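PDB 1J3N: 3-oxoacyl-(acyl-carrier protein) synthase II from Thermus thermophilus, which probably catalyses the decarboxylative condensation of malonyl-ACP with acyl-ACP that lengthens the growing chain in fatty acid synthesis. Local coordinates for residues Arg70-Ala75 against Ser141-Met146; Gly99-Thr104 against Gly169-Met174. All blocks are in the same frame, centred on the assembly; numbering follows the deposited sequence.

Contact 1 of 2, residues Arg70-Ala75 against Ser141-Met146; sequences RFVQYA and SAHIAM
Val72 and His143 meet between two helices, their side chains crossing at about a right angle. The touching branch is Val72 CG1, which lies 3.6 Å from His143 CD2 and approaches the imidazole obliquely. With CG1 anti to the backbone N (chi1 166°), this methyl reaches out to the histidine, while CG2 sits over one face of the neighbouring Phe71 ring, offset toward its rim. The imidazole has a second neighbour within its own helix: Met146 CE lies 3.6 Å above one face, also near the rim. Farther along, Ile144 runs its longer branch out to Ala75. Here CG1 is anti to the carbonyl carbon and chi2 is extended at 162°, bringing CD1 to 3.9 Å from Ala75 O and 4.2 Å from Ala75 CB. All of this is van der Waals contact. Ile144 also packs on Val102 of strand 98-103, and His143 on Ile267 of the second subunit. The arrangement is a light helix-helix contact in the N-terminal half of a thiolase-type condensing enzyme, where helices 70-86 and 139-148 both pack against strand 98-103 and the second meets the dimer partner.

Contact 2 of 2, residues Gly99-Thr104 against Gly169-Met174; sequences GTLVGT and GSALRM
Leu101 points from its strand toward helix 163-176, and its closest contacts there are all made by one methyl, CD1. CB and CG form the stem, both more than 4.2 Å from any atom of 169-174. Chi1, at -138°, lies well off a staggered position; chi2 is extended (-177°), putting CD1 at the far end of the side chain, while CD2 stays farther back from the helix. CD1 lands 3.7 Å from Ser170 CB and 3.9 Å from the backbone N of Ala171, with Ala171 CB a looser neighbour at 4.5 Å. From the next turn Met174 crosses the leucine obliquely: its chain runs extended to SD and then bends at chi3 (-84°), which brings CE to 3.8 Å from Leu101 CD1. The side chain of Ser170 touches Leu101 through CB, its OG being hydrogen-bonded to Asp166 O one turn back. Strand 99-103 and helix segment 169-174 run nearly antiparallel, their axes 9.1 Å apart at closest approach. Next to 98-103 in the sheet lies the parallel strand 182-189, whose Val183 and Ala185 also pack on Ala171; helix 163-176 therefore spans both strands, with Arg173 forming a salt bridge to Glu179 of the second subunit.

From the N terminus the four contributing elements come in the order helix 70-86, strand 98-103, helix 139-148, helix 163-176, with helices 109-122 and 131-135 between the second and third. Contact 1 closes the loop from the first to the third, contact 2 the loop from the second to the fourth, so the two cross instead of nesting. Leu101 looks to helix 163-176, whereas Thr100 and Val102 pack on helix 139-148. The two contacts also touch directly: Ser141 OG makes a probable hydrogen bond to Val102 N at 2.9 Å, and Ile144 CD1 packs 3.5 Å from Val102 CG2. Together they join helices 70-86 and 139-148 on one side of strand 98-103 to helix 163-176 on the other, in a unit that reaches the second subunit.

Contact 1 of 2, residues Arg70-Ala75 against Ser141-Met146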
ATOM      1  N   ARG A  70      14.035  -7.170  -9.458  1.00 22.91           N
ATOM      2  CA  ARG A  70      14.466  -5.888  -9.992  1.00 21.95           C
ATOM      3  C   ARG A  70      13.817  -4.680  -9.289  1.00 19.50           C
ATOM      4  O   ARG A  70      14.474  -3.660  -9.088  1.00 19.18           O
ATOM      5  CB  ARG A  70      14.177  -5.837 -11.501  1.00 24.88           C
ATOM      6  CG  ARG A  70      14.857  -4.701 -12.241  1.00 27.19           C
ATOM      7  CD  ARG A  70      14.513  -4.726 -13.731  1.00 29.24           C
ATOM      8  NE  ARG A  70      15.222  -5.769 -14.472  1.00 30.48           N
ATOM      9  CZ  ARG A  70      16.463  -5.651 -14.939  1.00 31.46           C
ATOM     10  NH1 ARG A  70      17.150  -4.532 -14.746  1.00 30.42           N
ATOM     11  NH2 ARG A  70      17.017  -6.651 -15.608  1.00 33.29           N
ATOM     12  N   PHE A  71      12.546  -4.770  -8.897  1.00 20.53           N
ATOM     13  CA  PHE A  71      11.937  -3.595  -8.260  1.00 18.72           C
ATOM     14  C   PHE A  71      12.541  -3.295  -6.899  1.00 19.04           C
ATOM     15  O   PHE A  71      12.623  -2.133  -6.486  1.00 18.10           O
ATOM     16  CB  PHE A  71      10.405  -3.716  -8.174  1.00 20.12           C
ATOM     17  CG  PHE A  71       9.888  -4.454  -6.961  1.00 19.61           C
ATOM     18  CD1 PHE A  71       9.903  -5.844  -6.907  1.00 19.01           C
ATOM     19  CD2 PHE A  71       9.332  -3.750  -5.894  1.00 20.74           C
ATOM     20  CE1 PHE A  71       9.371  -6.522  -5.814  1.00 20.40           C
ATOM     21  CE2 PHE A  71       8.796  -4.415  -4.792  1.00 21.58           C
ATOM     22  CZ  PHE A  71       8.813  -5.809  -4.753  1.00 19.72           C
ATOM     23  N   VAL A  72      12.973  -4.339  -6.203  1.00 19.79           N
ATOM     24  CA  VAL A  72      13.602  -4.152  -4.906  1.00 20.90           C
ATOM     25  C   VAL A  72      15.042  -3.686  -5.161  1.00 21.15           C
ATOM     26  O   VAL A  72      15.585  -2.878  -4.410  1.00 20.31           O
ATOM     27  CB  VAL A  72      13.585  -5.462  -4.078  1.00 21.43           C
ATOM     28  CG1 VAL A  72      14.532  -5.348  -2.889  1.00 19.97           C
ATOM     29  CG2 VAL A  72      12.153  -5.738  -3.571  1.00 20.96           C
ATOM     30  N   GLN A  73      15.654  -4.180  -6.239  1.00 20.99           N
ATOM     31  CA  GLN A  73      17.010  -3.767  -6.571  1.00 20.01           C
ATOM     32  C   GLN A  73      17.053  -2.257  -6.838  1.00 20.14           C
ATOM     33  O   GLN A  73      17.962  -1.565  -6.398  1.00 19.27           O
ATOM     34  CB  GLN A  73      17.519  -4.537  -7.792  1.00 21.48           C
ATOM     35  CG  GLN A  73      17.991  -5.946  -7.466  1.00 22.16           C
ATOM     36  CD  GLN A  73      18.587  -6.647  -8.668  1.00 26.51           C
ATOM     37  OE1 GLN A  73      19.343  -6.049  -9.437  1.00 25.46           O
ATOM     38  NE2 GLN A  73      18.261  -7.926  -8.832  1.00 26.65           N
ATOM     39  N   TYR A  74      16.060  -1.747  -7.553  1.00 18.71           N
ATOM     40  CA  TYR A  74      16.011  -0.321  -7.842  1.00 19.76           C
ATOM     41  C   TYR A  74      15.779   0.490  -6.572  1.00 19.04           C
ATOM     42  O   TYR A  74      16.410   1.526  -6.361  1.00 20.38           O
ATOM     43  CB  TYR A  74      14.904  -0.014  -8.851  1.00 19.36           C
ATOM     44  CG  TYR A  74      15.151  -0.548 -10.247  1.00 20.44           C
ATOM     45  CD1 TYR A  74      16.370  -1.135 -10.592  1.00 22.53           C
ATOM     46  CD2 TYR A  74      14.167  -0.447 -11.231  1.00 21.46           C
ATOM     47  CE1 TYR A  74      16.606  -1.605 -11.880  1.00 23.16           C
ATOM     48  CE2 TYR A  74      14.395  -0.914 -12.524  1.00 22.41           C
ATOM     49  CZ  TYR A  74      15.616  -1.489 -12.840  1.00 24.12           C
ATOM     50  OH  TYR A  74      15.853  -1.943 -14.124  1.00 27.49           O
ATOM     51  N   ALA A  75      14.881   0.025  -5.715  1.00 18.58           N
ATOM     52  CA  ALA A  75      14.604   0.754  -4.473  1.00 17.53           C
ATOM     53  C   ALA A  75      15.837   0.869  -3.571  1.00 18.91           C
ATOM     54  O   ALA A  75      16.085   1.922  -2.980  1.00 19.06           O
ATOM     55  CB  ALA A  75      13.482   0.087  -3.722  1.00 15.28           C
ATOM     56  N   SER A 141      10.343  -1.606   1.009  1.00 19.53           N
ATOM     57  CA  SER A 141      10.467  -0.948   2.304  1.00 19.05           C
ATOM     58  C   SER A 141      11.223  -1.854   3.278  1.00 19.66           C
ATOM     59  O   SER A 141      12.187  -1.430   3.917  1.00 17.59           O
ATOM     60  CB  SER A 141       9.088  -0.627   2.876  1.00 17.80           C
ATOM     61  OG  SER A 141       8.505   0.477   2.200  1.00 18.30           O
ATOM     62  N   ALA A 142      10.793  -3.109   3.359  1.00 18.52           N
ATOM     63  CA  ALA A 142      11.407  -4.087   4.248  1.00 18.33           C
ATOM     64  C   ALA A 142      12.904  -4.251   4.022  1.00 19.47           C
ATOM     65  O   ALA A 142      13.683  -4.286   4.978  1.00 19.08           O
ATOM     66  CB  ALA A 142      10.716  -5.439   4.090  1.00 18.34           C
ATOM     67  N   HIS A 143      13.315  -4.373   2.765  1.00 20.57           N
ATOM     68  CA  HIS A 143      14.729  -4.545   2.481  1.00 20.76           C
ATOM     69  C   HIS A 143      15.553  -3.329   2.838  1.00 20.93           C
ATOM     70  O   HIS A 143      16.700  -3.459   3.256  1.00 18.13           O
ATOM     71  CB  HIS A 143      14.939  -4.932   1.015  1.00 21.95           C
ATOM     72  CG  HIS A 143      14.909  -6.407   0.790  1.00 21.08           C
ATOM     73  ND1 HIS A 143      15.886  -7.247   1.284  1.00 21.30           N
ATOM     74  CD2 HIS A 143      13.993  -7.202   0.192  1.00 19.56           C
ATOM     75  CE1 HIS A 143      15.571  -8.497   0.998  1.00 20.70           C
ATOM     76  NE2 HIS A 143      14.426  -8.497   0.337  1.00 23.19           N
ATOM     77  N   ILE A 144      14.972  -2.141   2.685  1.00 21.87           N
ATOM     78  CA  ILE A 144      15.693  -0.926   3.029  1.00 20.80           C
ATOM     79  C   ILE A 144      15.856  -0.849   4.545  1.00 21.34           C
ATOM     80  O   ILE A 144      16.930  -0.501   5.048  1.00 19.60           O
ATOM     81  CB  ILE A 144      14.955   0.327   2.502  1.00 21.40           C
ATOM     82  CG1 ILE A 144      15.082   0.395   0.968  1.00 22.17           C
ATOM     83  CG2 ILE A 144      15.534   1.575   3.141  1.00 21.32           C
ATOM     84  CD1 ILE A 144      14.051   1.307   0.288  1.00 20.87           C
ATOM     85  N   ALA A 145      14.787  -1.174   5.271  1.00 22.13           N
ATOM     86  CA  ALA A 145      14.818  -1.159   6.732  1.00 23.09           C
ATOM     87  C   ALA A 145      15.830  -2.169   7.265  1.00 23.63           C
ATOM     88  O   ALA A 145      16.549  -1.894   8.234  1.00 24.43           O
ATOM     89  CB  ALA A 145      13.436  -1.475   7.289  1.00 22.50           C
ATOM     90  N   MET A 146      15.878  -3.338   6.634  1.00 24.20           N
ATOM     91  CA  MET A 146      16.796  -4.393   7.049  1.00 26.49           C
ATOM     92  C   MET A 146      18.255  -4.053   6.774  1.00 26.69           C
ATOM     93  O   MET A 146      19.129  -4.291   7.611  1.00 25.45           O
ATOM     94  CB  MET A 146      16.440  -5.705   6.354  1.00 29.72           C
ATOM     95  CG  MET A 146      15.099  -6.278   6.783  1.00 33.98           C
ATOM     96  SD  MET A 146      14.770  -7.900   6.089  1.00 39.01           S
ATOM     97  CE  MET A 146      14.155  -7.488   4.473  1.00 39.46           C
TER

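Contact 2 of 2, residues Gly99-Thr104 against Gly169-Met174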
ATOM      1  N   GLY A  99      12.073   5.955   9.459  1.00 21.80           N
ATOM      2  CA  GLY A  99      11.057   5.117   8.855  1.00 18.11           C
ATOM      3  C   GLY A  99      11.347   4.877   7.390  1.00 20.18           C
ATOM      4  O   GLY A  99      12.216   5.528   6.794  1.00 18.59           O
ATOM      5  N   THR A 100      10.616   3.932   6.810  1.00 20.43           N
ATOM      6  CA  THR A 100      10.771   3.574   5.411  1.00 20.62           C
ATOM      7  C   THR A 100       9.383   3.442   4.783  1.00 20.41           C
ATOM      8  O   THR A 100       8.470   2.871   5.386  1.00 20.99           O
ATOM      9  CB  THR A 100      11.544   2.238   5.263  1.00 20.53           C
ATOM     10  OG1 THR A 100      10.920   1.236   6.062  1.00 19.94           O
ATOM     11  CG2 THR A 100      12.980   2.382   5.728  1.00 23.09           C
ATOM     12  N   LEU A 101       9.222   3.983   3.579  1.00 20.62           N
ATOM     13  CA  LEU A 101       7.942   3.927   2.892  1.00 18.46           C
ATOM     14  C   LEU A 101       8.140   4.073   1.385  1.00 19.47           C
ATOM     15  O   LEU A 101       7.940   5.149   0.817  1.00 19.27           O
ATOM     16  CB  LEU A 101       7.015   5.035   3.404  1.00 18.04           C
ATOM     17  CG  LEU A 101       5.539   4.642   3.628  1.00 17.81           C
ATOM     18  CD1 LEU A 101       4.740   5.869   4.059  1.00 17.48           C
ATOM     19  CD2 LEU A 101       4.947   4.054   2.359  1.00 16.01           C
ATOM     20  N   VAL A 102       8.545   2.986   0.747  1.00 17.71           N
ATOM     21  CA  VAL A 102       8.759   2.985  -0.694  1.00 19.87           C
ATOM     22  C   VAL A 102       7.677   2.106  -1.294  1.00 19.47           C
ATOM     23  O   VAL A 102       7.613   0.905  -1.018  1.00 19.83           O
ATOM     24  CB  VAL A 102      10.146   2.435  -1.049  1.00 18.96           C
ATOM     25  CG1 VAL A 102      10.362   2.492  -2.559  1.00 20.47           C
ATOM     26  CG2 VAL A 102      11.214   3.262  -0.346  1.00 20.35           C
ATOM     27  N   GLY A 103       6.799   2.715  -2.083  1.00 19.15           N
ATOM     28  CA  GLY A 103       5.722   1.951  -2.681  1.00 19.13           C
ATOM     29  C   GLY A 103       6.063   1.449  -4.069  1.00 21.10           C
ATOM     30  O   GLY A 103       7.136   1.738  -4.603  1.00 19.49           O
ATOM     31  N   THR A 104       5.147   0.679  -4.642  1.00 20.37           N
ATOM     32  CA  THR A 104       5.315   0.135  -5.984  1.00 20.28           C
ATOM     33  C   THR A 104       3.904  -0.117  -6.505  1.00 19.42           C
ATOM     34  O   THR A 104       2.972  -0.239  -5.723  1.00 20.17           O
ATOM     35  CB  THR A 104       6.109  -1.190  -5.951  1.00 17.93           C
ATOM     36  OG1 THR A 104       6.289  -1.675  -7.282  1.00 20.47           O
ATOM     37  CG2 THR A 104       5.370  -2.233  -5.124  1.00 19.81           C
ATOM     38  N   GLY A 169       3.545  11.674   0.611  1.00 21.79           N
ATOM     39  CA  GLY A 169       2.615  12.402   1.457  1.00 21.54           C
ATOM     40  C   GLY A 169       2.344  11.646   2.744  1.00 20.44           C
ATOM     41  O   GLY A 169       2.136  12.244   3.796  1.00 21.38           O
ATOM     42  N   SER A 170       2.347  10.320   2.671  1.00 22.93           N
ATOM     43  CA  SER A 170       2.114   9.506   3.861  1.00 22.89           C
ATOM     44  C   SER A 170       3.313   9.574   4.812  1.00 22.75           C
ATOM     45  O   SER A 170       3.158   9.419   6.025  1.00 22.02           O
ATOM     46  CB  SER A 170       1.836   8.052   3.465  1.00 25.39           C
ATOM     47  OG  SER A 170       0.629   7.950   2.718  1.00 24.37           O
ATOM     48  N   ALA A 171       4.505   9.788   4.256  1.00 21.62           N
ATOM     49  CA  ALA A 171       5.722   9.901   5.064  1.00 22.40           C
ATOM     50  C   ALA A 171       5.678  11.283   5.688  1.00 19.47           C
ATOM     51  O   ALA A 171       6.107  11.481   6.820  1.00 20.81           O
ATOM     52  CB  ALA A 171       6.976   9.756   4.189  1.00 22.75           C
ATOM     53  N   LEU A 172       5.157  12.243   4.930  1.00 19.32           N
ATOM     54  CA  LEU A 172       5.005  13.606   5.429  1.00 17.86           C
ATOM     55  C   LEU A 172       4.208  13.537   6.723  1.00 19.19           C
ATOM     56  O   LEU A 172       4.599  14.117   7.736  1.00 21.54           O
ATOM     57  CB  LEU A 172       4.238  14.469   4.420  1.00 18.88           C
ATOM     58  CG  LEU A 172       3.722  15.828   4.919  1.00 17.40           C
ATOM     59  CD1 LEU A 172       4.890  16.778   5.188  1.00 16.45           C
ATOM     60  CD2 LEU A 172       2.792  16.430   3.874  1.00 20.76           C
ATOM     61  N   ARG A 173       3.093  12.812   6.682  1.00 20.34           N
ATOM     62  CA  ARG A 173       2.214  12.670   7.846  1.00 22.17           C
ATOM     63  C   ARG A 173       2.914  11.998   9.012  1.00 21.11           C
ATOM     64  O   ARG A 173       2.778  12.415  10.151  1.00 22.19           O
ATOM     65  CB  ARG A 173       0.967  11.866   7.474  1.00 20.08           C
ATOM     66  CG  ARG A 173       0.093  12.538   6.439  1.00 22.05           C
ATOM     67  CD  ARG A 173      -0.263  13.975   6.824  1.00 24.91           C
ATOM     68  NE  ARG A 173      -1.263  14.525   5.912  1.00 26.26           N
ATOM     69  CZ  ARG A 173      -1.342  15.804   5.559  1.00 29.82           C
ATOM     70  NH1 ARG A 173      -0.473  16.688   6.037  1.00 30.33           N
ATOM     71  NH2 ARG A 173      -2.293  16.202   4.723  1.00 29.94           N
ATOM     72  N   MET A 174       3.651  10.940   8.699  1.00 22.06           N
ATOM     73  CA  MET A 174       4.408  10.171   9.666  1.00 22.65           C
ATOM     74  C   MET A 174       5.347  11.078  10.473  1.00 23.53           C
ATOM     75  O   MET A 174       5.481  10.929  11.691  1.00 22.64           O
ATOM     76  CB  MET A 174       5.207   9.117   8.903  1.00 27.06           C
ATOM     77  CG  MET A 174       5.662   7.908   9.680  1.00 30.77           C
ATOM     78  SD  MET A 174       6.520   6.807   8.503  1.00 38.03           S
ATOM     79  CE  MET A 174       5.165   5.923   7.798  1.00 31.65           C
TER